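PDB 2H1C: toxin FitB from Neisseria gonorrhoeae, which acts as the PIN-domain toxin of a type II toxin-antitoxin system and, with the antitoxin FitA, forms a promoter-binding complex in which it does not itself touch the DNA. Local coordinates for residues Arg20-Ala23 with Trp24-Leu28; Ala37-Val40 with Ala41-Leu45; Lys56-Leu59 with His60-Glu64; Leu76-Asp79 with Glu80-Ala84; Arg121-Gly124 with Ser125-Ala129. One frame throughout, in Å; residues are numbered along the deposited sequence.

Contact 1. Residues Arg20-Ala23 with Trp24-Leu28; sequences RVVA and WLDSL
Successive i to i+4 bonds join Trp-24 N to Arg-20 O, Leu-25 N to Val-21 O and Asp-26 N to Val-22 O, each 3.0 Å long, before the last turn slackens to a weak 3.2 Å bond from Ser-27 N to Ala-23 O. These residues make up nearly all of helix 19-27 of the PIN domain. On its inner side Val-21 and Leu-25 run alongside each other, pointing the same way, and Val-21 CG1 meets Leu-25 CD1 at 4.2 Å; Leu-25 continues onto Leu-4 of strand 2-4. One residue on, Val-22 and Asp-26 are paired likewise, with Val-22 CG1 3.9 Å from Asp-26 OD2. The other carboxylate oxygen, Asp-26 OD1, accepts a hydrogen bond from the backbone of the bound peptide, which also packs on Val-22 and Leu-25. With chi1 at 179° the indole of Trp-24 swings away from 20-23 toward Ile-2, Leu-4 and Phe-134. At the helix end Ser-27 OG folds back to donate to Trp-24 O at 2.7 Å, and that carbonyl also takes the Ser-27 N-H, while Leu-28 CD2 lies 3.6 Å above one face of the Trp-24 ring.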
loop_
_atom_site.group_PDB
_atom_site.type_symbol
_atom_site.label_atom_id
_atom_site.label_comp_id
_atom_site.label_asym_id
_atom_site.label_seq_id
_atom_site.Cartn_x
_atom_site.Cartn_y
_atom_site.Cartn_z
ATOM N N ARG A 20 26.497 -11.123 -8.816
ATOM C CA ARG A 20 25.599 -12.268 -8.936
ATOM C C ARG A 20 24.154 -11.820 -9.166
ATOM O O ARG A 20 23.412 -12.443 -9.932
ATOM C CB ARG A 20 25.684 -13.132 -7.676
ATOM C CG ARG A 20 24.720 -14.308 -7.654
ATOM C CD ARG A 20 24.962 -15.177 -6.420
ATOM N NE ARG A 20 26.153 -16.018 -6.567
ATOM C CZ ARG A 20 26.626 -16.820 -5.617
ATOM N NH1 ARG A 20 26.016 -16.886 -4.437
ATOM N NH2 ARG A 20 27.690 -17.585 -5.861
ATOM N N VAL A 21 23.763 -10.743 -8.498
ATOM C CA VAL A 21 22.410 -10.228 -8.634
ATOM C C VAL A 21 22.234 -9.600 -10.006
ATOM O O VAL A 21 21.214 -9.795 -10.664
ATOM C CB VAL A 21 22.099 -9.179 -7.552
ATOM C CG1 VAL A 21 20.706 -8.613 -7.767
ATOM C CG2 VAL A 21 22.222 -9.804 -6.180
ATOM N N VAL A 22 23.226 -8.837 -10.438
ATOM C CA VAL A 22 23.152 -8.207 -11.746
ATOM C C VAL A 22 23.030 -9.294 -12.821
ATOM O O VAL A 22 22.161 -9.206 -13.683
ATOM C CB VAL A 22 24.378 -7.335 -12.003
ATOM C CG1 VAL A 22 24.321 -6.750 -13.414
ATOM C CG2 VAL A 22 24.402 -6.198 -10.963
ATOM N N ALA A 23 23.888 -10.317 -12.764
ATOM C CA ALA A 23 23.828 -11.411 -13.742
ATOM C C ALA A 23 22.468 -12.111 -13.753
ATOM O O ALA A 23 21.934 -12.469 -14.829
ATOM C CB ALA A 23 24.942 -12.445 -13.471
ATOM N N TRP A 24 21.908 -12.351 -12.569
ATOM C CA TRP A 24 20.604 -13.001 -12.501
ATOM C C TRP A 24 19.554 -12.134 -13.189
ATOM O O TRP A 24 18.710 -12.633 -13.936
ATOM C CB TRP A 24 20.165 -13.228 -11.053
ATOM C CG TRP A 24 18.810 -13.864 -10.979
ATOM C CD1 TRP A 24 18.484 -15.161 -11.271
ATOM C CD2 TRP A 24 17.580 -13.206 -10.650
ATOM N NE1 TRP A 24 17.120 -15.350 -11.146
ATOM C CE2 TRP A 24 16.547 -14.167 -10.760
ATOM C CE3 TRP A 24 17.253 -11.895 -10.272
ATOM C CZ2 TRP A 24 15.206 -13.856 -10.500
ATOM C CZ3 TRP A 24 15.922 -11.588 -10.018
ATOM C CH2 TRP A 24 14.917 -12.566 -10.132
ATOM N N LEU A 25 19.584 -10.838 -12.908
ATOM C CA LEU A 25 18.615 -9.950 -13.532
ATOM C C LEU A 25 18.755 -10.015 -15.060
ATOM O O LEU A 25 17.760 -9.952 -15.781
ATOM C CB LEU A 25 18.815 -8.518 -13.047
ATOM C CG LEU A 25 18.377 -8.217 -11.610
ATOM C CD1 LEU A 25 18.988 -6.886 -11.181
ATOM C CD2 LEU A 25 16.849 -8.165 -11.514
ATOM N N ASP A 26 19.990 -10.150 -15.545
ATOM C CA ASP A 26 20.250 -10.222 -16.991
ATOM C C ASP A 26 19.781 -11.505 -17.671
ATOM O O ASP A 26 19.688 -11.555 -18.891
ATOM C CB ASP A 26 21.742 -10.051 -17.285
ATOM C CG ASP A 26 22.200 -8.631 -17.120
ATOM O OD1 ASP A 26 21.359 -7.716 -17.271
ATOM O OD2 ASP A 26 23.409 -8.425 -16.864
ATOM N N SER A 27 19.502 -12.539 -16.891
ATOM C CA SER A 27 19.051 -13.800 -17.460
ATOM C C SER A 27 17.533 -13.837 -17.614
ATOM O O SER A 27 16.984 -14.748 -18.234
ATOM C CB SER A 27 19.486 -14.968 -16.571
ATOM O OG SER A 27 18.774 -14.981 -15.335
ATOM N N LEU A 28 16.850 -12.847 -17.052
ATOM C CA LEU A 28 15.393 -12.820 -17.112
ATOM C C LEU A 28 14.814 -12.296 -18.420
ATOM O O LEU A 28 15.437 -11.475 -19.098
ATOM C CB LEU A 28 14.841 -11.961 -15.966
ATOM C CG LEU A 28 15.295 -12.295 -14.544
ATOM C CD1 LEU A 28 14.673 -11.271 -13.593
ATOM C CD2 LEU A 28 14.889 -13.710 -14.166
#

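Contact 2. Residues Ala37-Val40 with Ala41-Leu45; sequences AITV and AELRL
Helix 37-48 of the PIN domain begins beside the metal site, where Thr-39, with Leu-4 and Ser-36, forms the site of a bound magnesium ion, and this contact is its first two turns. Regular i to i+4 bonds run through it, among them Leu-43 N to Thr-39 O at 2.8 Å and Arg-44 N to Val-40 O at 2.9 Å. The side chains pair one turn apart. Arg-44 extends from CG to NE beside Val-40, and Val-40 CG1 lies 3.5 Å above one face of the guanidinium, off centre toward its rim and 3.7 Å from Arg-44 NH1. The guanidinium is also tied by salt bridges from NE to Glu-64 and from NH2 to Glu-80 of the second subunit. The methyl of Thr-39, CG2, meets Leu-43 CD1 at 4.1 Å, the two side chains pointing the same way. Glu-42 slants across Ile-38: its CG passes 3.0 Å from Ile-38 O, and its OE2 comes to 3.9 Å from Ile-38 CG2, while OE1 is hydrogen-bonded to Thr-6 OG1. Thr-39 and Leu-43 touch helix 6-9, Ile-38 and Thr-39 touch Tyr-106 and Ile-107 of helix 102-114, and Ala-37, Ile-38, Ala-41 and Arg-44 pack on the second subunit.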
loop_
_atom_site.group_PDB
_atom_site.type_symbol
_atom_site.label_atom_id
_atom_site.label_comp_id
_atom_site.label_asym_id
_atom_site.label_seq_id
_atom_site.Cartn_x
_atom_site.Cartn_y
_atom_site.Cartn_z
ATOM N N ALA A 37 3.050 -1.526 -7.638
ATOM C CA ALA A 37 2.977 -0.081 -7.564
ATOM C C ALA A 37 3.602 0.385 -6.229
ATOM O O ALA A 37 4.091 1.503 -6.120
ATOM C CB ALA A 37 1.509 0.366 -7.664
ATOM N N ILE A 38 3.583 -0.484 -5.220
ATOM C CA ILE A 38 4.174 -0.172 -3.905
ATOM C C ILE A 38 5.699 0.020 -4.033
ATOM O O ILE A 38 6.276 0.933 -3.441
ATOM C CB ILE A 38 3.899 -1.321 -2.874
ATOM C CG1 ILE A 38 2.393 -1.394 -2.559
ATOM C CG2 ILE A 38 4.712 -1.096 -1.597
ATOM C CD1 ILE A 38 1.835 -0.178 -1.828
ATOM N N THR A 39 6.344 -0.863 -4.797
ATOM C CA THR A 39 7.787 -0.796 -5.032
ATOM C C THR A 39 8.124 0.457 -5.846
ATOM O O THR A 39 9.118 1.129 -5.580
ATOM C CB THR A 39 8.263 -2.071 -5.768
ATOM O OG1 THR A 39 7.943 -3.203 -4.955
ATOM C CG2 THR A 39 9.756 -2.039 -6.022
ATOM N N VAL A 40 7.286 0.786 -6.827
ATOM C CA VAL A 40 7.526 1.972 -7.638
ATOM C C VAL A 40 7.442 3.194 -6.721
ATOM O O VAL A 40 8.237 4.129 -6.847
ATOM C CB VAL A 40 6.492 2.100 -8.791
ATOM C CG1 VAL A 40 6.694 3.411 -9.533
ATOM C CG2 VAL A 40 6.659 0.921 -9.780
ATOM N N ALA A 41 6.496 3.184 -5.783
ATOM C CA ALA A 41 6.367 4.317 -4.857
ATOM C C ALA A 41 7.621 4.445 -3.987
ATOM O O ALA A 41 8.104 5.560 -3.725
ATOM C CB ALA A 41 5.158 4.130 -3.968
ATOM N N GLU A 42 8.130 3.313 -3.508
ATOM C CA GLU A 42 9.319 3.335 -2.657
ATOM C C GLU A 42 10.552 3.763 -3.441
ATOM O O GLU A 42 11.403 4.480 -2.907
ATOM C CB GLU A 42 9.561 1.966 -2.012
ATOM C CG GLU A 42 8.348 1.419 -1.263
ATOM C CD GLU A 42 8.612 0.073 -0.610
ATOM O OE1 GLU A 42 9.447 -0.695 -1.155
ATOM O OE2 GLU A 42 7.972 -0.225 0.432
ATOM N N LEU A 43 10.664 3.322 -4.698
ATOM C CA LEU A 43 11.795 3.734 -5.532
ATOM C C LEU A 43 11.724 5.241 -5.753
ATOM O O LEU A 43 12.721 5.950 -5.592
ATOM C CB LEU A 43 11.769 3.021 -6.891
ATOM C CG LEU A 43 12.050 1.526 -6.798
ATOM C CD1 LEU A 43 11.788 0.836 -8.137
ATOM C CD2 LEU A 43 13.492 1.341 -6.360
ATOM N N ARG A 44 10.547 5.734 -6.123
ATOM C CA ARG A 44 10.396 7.169 -6.355
ATOM C C ARG A 44 10.674 7.990 -5.096
ATOM O O ARG A 44 11.260 9.064 -5.184
ATOM C CB ARG A 44 8.993 7.483 -6.907
ATOM C CG ARG A 44 8.825 7.133 -8.399
ATOM C CD ARG A 44 7.353 7.173 -8.829
ATOM N NE ARG A 44 7.214 7.192 -10.280
ATOM C CZ ARG A 44 6.090 6.909 -10.935
ATOM N NH1 ARG A 44 4.987 6.569 -10.265
ATOM N NH2 ARG A 44 6.067 6.978 -12.263
ATOM N N LEU A 45 10.263 7.486 -3.930
ATOM C CA LEU A 45 10.485 8.204 -2.675
ATOM C C LEU A 45 11.981 8.248 -2.361
ATOM O O LEU A 45 12.524 9.289 -1.964
ATOM C CB LEU A 45 9.717 7.514 -1.541
ATOM C CG LEU A 45 9.936 8.064 -0.132
ATOM C CD1 LEU A 45 9.655 9.565 -0.099
ATOM C CD2 LEU A 45 9.037 7.317 0.845
#

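Contact 3. Residues Lys56-Leu59 with His60-Glu64; sequences KNVL and HERLE
Four backbone bonds bind Lys-56–Leu-59 to the following turn, the shortest being His-60 N to Lys-56 O and Leu-63 N to Leu-59 O, both 2.8 Å. Glu-61 N reaches Asn-57 O at 3.1 Å, and Arg-62 N reaches Val-58 O at 3.0 Å. All belong to helix 53-67 of the PIN domain. Arg-62 turns to the bound peptide, outside these two segments, its NE making a salt bridge to an acidic side chain there. Chi1 of -69° sets Arg-62 CG 3.5 Å from Val-58 O and 4.4 Å from Val-58 CG1, a loose approach; the chain then bends at chi2. Val-58 and Leu-59 also pack on apolar side chains of the peptide. On another side of the helix, the imidazole of His-60 leads away from 56-59, and Glu-64 CG lies 3.7 Å above one face of the ring; the Glu-64 carboxylate is paired with Arg-44 of helix 37-48. Leu-59 and Leu-63 are buried against Val-47 of that helix. Within this stretch, then, the side chains barely grip one another; the backbone holds the helix, leaving apolar groups and one arginine to bind the peptide and leucines to join the neighbouring helix.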
loop_
_atom_site.group_PDB
_atom_site.type_symbol
_atom_site.label_atom_id
_atom_site.label_comp_id
_atom_site.label_asym_id
_atom_site.label_seq_id
_atom_site.Cartn_x
_atom_site.Cartn_y
_atom_site.Cartn_z
ATOM N N LYS A 56 20.067 13.499 -7.663
ATOM C CA LYS A 56 18.626 13.319 -7.626
ATOM C C LYS A 56 17.987 13.642 -8.967
ATOM O O LYS A 56 17.150 12.892 -9.463
ATOM C CB LYS A 56 18.002 14.209 -6.544
ATOM C CG LYS A 56 16.488 14.063 -6.451
ATOM C CD LYS A 56 15.886 14.934 -5.356
ATOM C CE LYS A 56 15.862 16.400 -5.764
ATOM N NZ LYS A 56 15.087 17.235 -4.795
ATOM N N ASN A 57 18.374 14.769 -9.553
ATOM C CA ASN A 57 17.805 15.173 -10.834
ATOM C C ASN A 57 18.096 14.162 -11.925
ATOM O O ASN A 57 17.201 13.778 -12.675
ATOM C CB ASN A 57 18.331 16.546 -11.235
ATOM C CG ASN A 57 17.581 17.663 -10.555
ATOM O OD1 ASN A 57 17.441 17.679 -9.329
ATOM N ND2 ASN A 57 17.086 18.609 -11.346
ATOM N N VAL A 58 19.345 13.728 -12.015
ATOM C CA VAL A 58 19.707 12.748 -13.016
ATOM C C VAL A 58 18.995 11.422 -12.791
ATOM O O VAL A 58 18.459 10.855 -13.733
ATOM C CB VAL A 58 21.225 12.489 -13.033
ATOM C CG1 VAL A 58 21.529 11.336 -13.967
ATOM C CG2 VAL A 58 21.971 13.762 -13.499
ATOM N N LEU A 59 18.994 10.919 -11.556
ATOM C CA LEU A 59 18.342 9.633 -11.276
ATOM C C LEU A 59 16.823 9.704 -11.469
ATOM O O LEU A 59 16.191 8.722 -11.879
ATOM C CB LEU A 59 18.700 9.148 -9.859
ATOM C CG LEU A 59 18.180 7.787 -9.378
ATOM C CD1 LEU A 59 18.559 6.708 -10.390
ATOM C CD2 LEU A 59 18.767 7.451 -8.017
ATOM N N HIS A 60 16.231 10.863 -11.184
ATOM C CA HIS A 60 14.797 11.016 -11.377
ATOM C C HIS A 60 14.513 10.834 -12.873
ATOM O O HIS A 60 13.618 10.081 -13.260
ATOM C CB HIS A 60 14.337 12.395 -10.892
ATOM C CG HIS A 60 12.923 12.717 -11.260
ATOM N ND1 HIS A 60 12.572 13.206 -12.501
ATOM C CD2 HIS A 60 11.765 12.559 -10.579
ATOM C CE1 HIS A 60 11.259 13.332 -12.567
ATOM N NE2 HIS A 60 10.744 12.944 -11.415
ATOM N N GLU A 61 15.317 11.489 -13.709
ATOM C CA GLU A 61 15.170 11.395 -15.162
ATOM C C GLU A 61 15.328 9.948 -15.619
ATOM O O GLU A 61 14.524 9.446 -16.399
ATOM C CB GLU A 61 16.223 12.262 -15.865
ATOM C CG GLU A 61 16.274 12.110 -17.387
ATOM C CD GLU A 61 15.227 12.948 -18.109
ATOM O OE1 GLU A 61 15.277 14.198 -17.992
ATOM O OE2 GLU A 61 14.356 12.364 -18.800
ATOM N N ARG A 62 16.365 9.273 -15.130
ATOM C CA ARG A 62 16.591 7.898 -15.534
ATOM C C ARG A 62 15.489 6.958 -15.065
ATOM O O ARG A 62 15.066 6.063 -15.806
ATOM C CB ARG A 62 17.947 7.417 -15.030
ATOM C CG ARG A 62 19.092 8.107 -15.733
ATOM C CD ARG A 62 19.084 7.791 -17.219
ATOM N NE ARG A 62 20.221 8.425 -17.878
ATOM C CZ ARG A 62 20.261 9.707 -18.224
ATOM N NH1 ARG A 62 19.220 10.493 -17.987
ATOM N NH2 ARG A 62 21.353 10.211 -18.786
ATOM N N LEU A 63 15.015 7.152 -13.844
ATOM C CA LEU A 63 13.944 6.293 -13.344
ATOM C C LEU A 63 12.687 6.436 -14.199
ATOM O O LEU A 63 12.123 5.449 -14.687
ATOM C CB LEU A 63 13.600 6.646 -11.894
ATOM C CG LEU A 63 12.476 5.800 -11.275
ATOM C CD1 LEU A 63 12.873 4.312 -11.291
ATOM C CD2 LEU A 63 12.223 6.263 -9.855
ATOM N N GLU A 64 12.261 7.676 -14.393
ATOM C CA GLU A 64 11.037 7.938 -15.141
ATOM C C GLU A 64 11.108 7.677 -16.648
ATOM O O GLU A 64 10.176 7.103 -17.234
ATOM C CB GLU A 64 10.594 9.386 -14.896
ATOM C CG GLU A 64 10.326 9.744 -13.417
ATOM C CD GLU A 64 9.269 8.852 -12.755
ATOM O OE1 GLU A 64 8.357 8.362 -13.459
ATOM O OE2 GLU A 64 9.333 8.655 -11.518
#

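Contact 4. Residues Leu76-Asp79 with Glu80-Ala84; sequences LPFD and EPVAA
Phe-78 lays its ring across the first turn of the following helix, with Val-82 CG1 3.5 Å from Phe-78 CE1 and Val-82 CB lying over one face, displaced toward the rim. The two side chains meet at a slant. Farther round the ring, Phe-78 CZ comes to 3.7 Å from Ala-83 CA, and Phe-78 CE2 touches the methyl of Ala-83, CB, at 3.9 Å. The same phenyl ring meets Tyr-106 of helix 102-114 edge-to-face and packs on Ile-38 of the second subunit. Asp-79 is the N-cap of helix 80-94, which follows strand 75-76, outermost of the parallel sheet of the PIN domain within this chain; Leu-76 of that strand, with Ser-36 and Thr-110, forms the site of a bound magnesium ion. The CG of Asp-79 sits between the backbone N and the carbonyl carbon (chi1 54°), a rotation that turns the carboxylate back toward Val-82 N: Asp-79 OD1 accepts from Val-82 N at 3.3 Å, with an N-H...O angle of 161°, and is met almost head-on along its C-O bond. A negative group here would probably be favoured by the positive end of the helix dipole. The Asp-79 carbonyl opens the regular helical bonding, Asp-79 O taking Ala-83 N at 2.9 Å. Just before these donors comes Pro-81, which has no N-H to offer; the side chains of Pro-81 and Asp-79 cross at about a right angle, Pro-81 CD 3.2 Å from Asp-79 OD1. Glu-80 points away from the loop, and its OE2 forms a salt bridge to Arg-44 of the second subunit.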
loop_
_atom_site.group_PDB
_atom_site.type_symbol
_atom_site.label_atom_id
_atom_site.label_comp_id
_atom_site.label_asym_id
_atom_site.label_seq_id
_atom_site.Cartn_x
_atom_site.Cartn_y
_atom_site.Cartn_z
ATOM N N LEU A 76 1.911 -3.492 -11.236
ATOM C CA LEU A 76 0.692 -4.031 -10.631
ATOM C C LEU A 76 0.099 -3.250 -9.474
ATOM O O LEU A 76 0.771 -3.005 -8.482
ATOM C CB LEU A 76 0.964 -5.459 -10.173
ATOM C CG LEU A 76 1.537 -6.385 -11.264
ATOM C CD1 LEU A 76 1.994 -7.697 -10.635
ATOM C CD2 LEU A 76 0.469 -6.621 -12.320
ATOM N N PRO A 77 -1.189 -2.889 -9.563
ATOM C CA PRO A 77 -1.760 -2.124 -8.445
ATOM C C PRO A 77 -2.154 -2.939 -7.217
ATOM O O PRO A 77 -2.298 -4.160 -7.285
ATOM C CB PRO A 77 -2.976 -1.438 -9.085
ATOM C CG PRO A 77 -3.461 -2.486 -10.055
ATOM C CD PRO A 77 -2.141 -2.984 -10.687
ATOM N N PHE A 78 -2.278 -2.258 -6.076
ATOM C CA PHE A 78 -2.749 -2.918 -4.865
ATOM C C PHE A 78 -4.245 -2.548 -4.926
ATOM O O PHE A 78 -4.625 -1.424 -4.596
ATOM C CB PHE A 78 -2.124 -2.319 -3.594
ATOM C CG PHE A 78 -2.524 -3.046 -2.335
ATOM C CD1 PHE A 78 -1.816 -4.172 -1.905
ATOM C CD2 PHE A 78 -3.658 -2.659 -1.622
ATOM C CE1 PHE A 78 -2.236 -4.905 -0.777
ATOM C CE2 PHE A 78 -4.090 -3.380 -0.496
ATOM C CZ PHE A 78 -3.382 -4.503 -0.071
ATOM N N ASP A 79 -5.074 -3.481 -5.383
ATOM C CA ASP A 79 -6.509 -3.244 -5.521
ATOM C C ASP A 79 -7.356 -4.106 -4.579
ATOM O O ASP A 79 -6.825 -4.781 -3.705
ATOM C CB ASP A 79 -6.928 -3.493 -6.972
ATOM C CG ASP A 79 -6.517 -4.866 -7.469
ATOM O OD1 ASP A 79 -6.172 -5.724 -6.625
ATOM O OD2 ASP A 79 -6.541 -5.088 -8.703
ATOM N N GLU A 80 -8.673 -4.091 -4.754
ATOM C CA GLU A 80 -9.543 -4.866 -3.866
ATOM C C GLU A 80 -9.227 -6.359 -3.728
ATOM O O GLU A 80 -9.211 -6.892 -2.619
ATOM C CB GLU A 80 -11.015 -4.656 -4.252
ATOM C CG GLU A 80 -12.008 -5.374 -3.343
ATOM C CD GLU A 80 -12.156 -6.839 -3.685
ATOM O OE1 GLU A 80 -12.243 -7.152 -4.890
ATOM O OE2 GLU A 80 -12.196 -7.676 -2.756
ATOM N N PRO A 81 -8.984 -7.063 -4.845
ATOM C CA PRO A 81 -8.670 -8.497 -4.768
ATOM C C PRO A 81 -7.374 -8.749 -3.981
ATOM O O PRO A 81 -7.270 -9.708 -3.209
ATOM C CB PRO A 81 -8.528 -8.897 -6.241
ATOM C CG PRO A 81 -9.449 -7.948 -6.933
ATOM C CD PRO A 81 -9.175 -6.640 -6.243
ATOM N N VAL A 82 -6.386 -7.892 -4.198
ATOM C CA VAL A 82 -5.102 -8.020 -3.501
ATOM C C VAL A 82 -5.300 -7.745 -2.006
ATOM O O VAL A 82 -4.647 -8.360 -1.154
ATOM C CB VAL A 82 -4.061 -7.041 -4.048
ATOM C CG1 VAL A 82 -2.722 -7.268 -3.351
ATOM C CG2 VAL A 82 -3.912 -7.236 -5.547
ATOM N N ALA A 83 -6.194 -6.812 -1.691
ATOM C CA ALA A 83 -6.475 -6.499 -0.296
ATOM C C ALA A 83 -6.998 -7.734 0.440
ATOM O O ALA A 83 -6.664 -7.956 1.601
ATOM C CB ALA A 83 -7.486 -5.350 -0.200
ATOM N N ALA A 84 -7.825 -8.536 -0.225
ATOM C CA ALA A 84 -8.363 -9.750 0.394
ATOM C C ALA A 84 -7.243 -10.729 0.723
ATOM O O ALA A 84 -7.212 -11.320 1.803
ATOM C CB ALA A 84 -9.377 -10.426 -0.540
#

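Contact 5. Residues Arg121-Gly124 with Ser125-Ala129; sequences RDTG and SFFAA. With SO4 (sulfate ion), chain D.
Thr-123 and Phe-127 carry the van der Waals part of the contact, their side chains running the same way. With chi1 at 63°, Thr-123 OG1 is brought to 3.2 Å from Phe-127 CE2, and Thr-123 CB lies 3.5 Å from that same ring carbon. Phe-126 points in a different direction, roughly at right angles to Phe-127, with Asp-122 O at the edge of its ring, in the ring plane and 3.4 Å from Phe-126 CD1; beyond, this phenyl is buried against Ile-107, Ala-108 and Val-133. Backbone hydrogen bonds start the short helix 124-128, which follows strand 117-119 of the PIN-domain sheet. Phe-127 N donates to Thr-123 O at 3.0 Å, whereas the bonds to Gly-124 O from Phe-127 N and Ala-128 N are weak. Ser-125 OG is hydrogen-bonded to Asp-104, a residue predicted to bind magnesium. Charged interactions belong to Arg-121, whose extended chain presents the edge of its guanidinium to a sulfate ion, probably from the crystallisation liquor: Arg-121 NH1 binds sulfate O4 at 2.8 Å and Arg-121 NH2 binds sulfate O2 at 2.9 Å. Arg-14 also holds this sulfate, and Arg-121 makes a cation-pi contact with Trp-137.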
loop_
_atom_site.group_PDB
_atom_site.type_symbol
_atom_site.label_atom_id
_atom_site.label_comp_id
_atom_site.label_asym_id
_atom_site.label_seq_id
_atom_site.Cartn_x
_atom_site.Cartn_y
_atom_site.Cartn_z
ATOM N N ARG A 121 15.990 -10.018 -1.223
ATOM C CA ARG A 121 17.120 -10.418 -0.388
ATOM C C ARG A 121 16.614 -10.947 0.957
ATOM O O ARG A 121 17.231 -11.825 1.566
ATOM C CB ARG A 121 18.038 -9.224 -0.147
ATOM C CG ARG A 121 19.364 -9.607 0.511
ATOM C CD ARG A 121 20.285 -8.408 0.644
ATOM N NE ARG A 121 21.657 -8.822 0.937
ATOM C CZ ARG A 121 22.681 -7.981 1.047
ATOM N NH1 ARG A 121 22.489 -6.678 0.890
ATOM N NH2 ARG A 121 23.897 -8.442 1.305
ATOM N N ASP A 122 15.489 -10.393 1.408
ATOM C CA ASP A 122 14.861 -10.763 2.680
ATOM C C ASP A 122 13.670 -11.686 2.445
ATOM O O ASP A 122 12.536 -11.221 2.307
ATOM C CB ASP A 122 14.382 -9.505 3.406
ATOM C CG ASP A 122 15.522 -8.598 3.821
ATOM O OD1 ASP A 122 15.241 -7.445 4.207
ATOM O OD2 ASP A 122 16.696 -9.034 3.774
ATOM N N THR A 123 13.932 -12.989 2.427
ATOM C CA THR A 123 12.910 -13.990 2.172
ATOM C C THR A 123 12.014 -14.333 3.366
ATOM O O THR A 123 10.955 -14.935 3.195
ATOM C CB THR A 123 13.558 -15.286 1.662
ATOM O OG1 THR A 123 14.422 -15.823 2.676
ATOM C CG2 THR A 123 14.384 -14.997 0.414
ATOM N N GLY A 124 12.436 -13.934 4.560
ATOM C CA GLY A 124 11.680 -14.229 5.766
ATOM C C GLY A 124 10.173 -14.046 5.721
ATOM O O GLY A 124 9.418 -15.012 5.824
ATOM N N SER A 125 9.721 -12.810 5.559
ATOM C CA SER A 125 8.289 -12.532 5.532
ATOM C C SER A 125 7.538 -13.267 4.430
ATOM O O SER A 125 6.393 -13.678 4.620
ATOM C CB SER A 125 8.047 -11.029 5.379
ATOM O OG SER A 125 8.808 -10.300 6.320
ATOM N N PHE A 126 8.178 -13.447 3.279
ATOM C CA PHE A 126 7.503 -14.099 2.173
ATOM C C PHE A 126 7.312 -15.589 2.379
ATOM O O PHE A 126 6.348 -16.174 1.888
ATOM C CB PHE A 126 8.240 -13.789 0.874
ATOM C CG PHE A 126 8.334 -12.319 0.587
ATOM C CD1 PHE A 126 9.451 -11.588 0.981
ATOM C CD2 PHE A 126 7.275 -11.649 -0.029
ATOM C CE1 PHE A 126 9.517 -10.207 0.776
ATOM C CE2 PHE A 126 7.326 -10.267 -0.241
ATOM C CZ PHE A 126 8.452 -9.544 0.164
ATOM N N PHE A 127 8.219 -16.210 3.122
ATOM C CA PHE A 127 8.076 -17.629 3.396
ATOM C C PHE A 127 6.834 -17.803 4.265
ATOM O O PHE A 127 6.035 -18.716 4.052
ATOM C CB PHE A 127 9.313 -18.157 4.119
ATOM C CG PHE A 127 10.420 -18.567 3.194
ATOM C CD1 PHE A 127 10.165 -19.437 2.139
ATOM C CD2 PHE A 127 11.722 -18.123 3.398
ATOM C CE1 PHE A 127 11.189 -19.863 1.304
ATOM C CE2 PHE A 127 12.756 -18.545 2.565
ATOM C CZ PHE A 127 12.487 -19.416 1.518
ATOM N N ALA A 128 6.664 -16.902 5.229
ATOM C CA ALA A 128 5.517 -16.943 6.128
ATOM C C ALA A 128 4.210 -16.633 5.394
ATOM O O ALA A 128 3.129 -17.036 5.828
ATOM C CB ALA A 128 5.724 -15.965 7.278
ATOM N N ALA A 129 4.314 -15.920 4.278
ATOM C CA ALA A 129 3.141 -15.574 3.479
ATOM C C ALA A 129 2.790 -16.738 2.552
ATOM O O ALA A 129 1.792 -16.692 1.834
ATOM C CB ALA A 129 3.418 -14.314 2.658
HETATM S S SO4 D . 25.998 -5.398 1.619
HETATM O O1 SO4 D . 25.908 -4.095 2.127
HETATM O O2 SO4 D . 25.594 -6.428 2.599
HETATM O O3 SO4 D . 27.305 -5.792 1.262
HETATM O O4 SO4 D . 25.032 -5.594 0.605
#

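The five contacts follow one another along a single PIN domain, each within a helix or at its start. Contacts 2 and 3 occupy the successive helices 37-48 and 53-67, their centres about 13 Å apart, and touch through a salt bridge and through Leu-63 packed on Arg-44. Contact 2 also meets contact 4, where Ala-37 N probably bonds to Leu-76 O; both lie against the second subunit. Contacts 1 and 4 are on opposite sides of the chain centre, about 28 Å between centres, and contact 5 touches none of the others. Contacts 1 and 3 both face the bound peptide, whereas contacts 2 and 4 each hold a residue of a magnesium site and contact 5 adjoins the predicted ligand Asp-104.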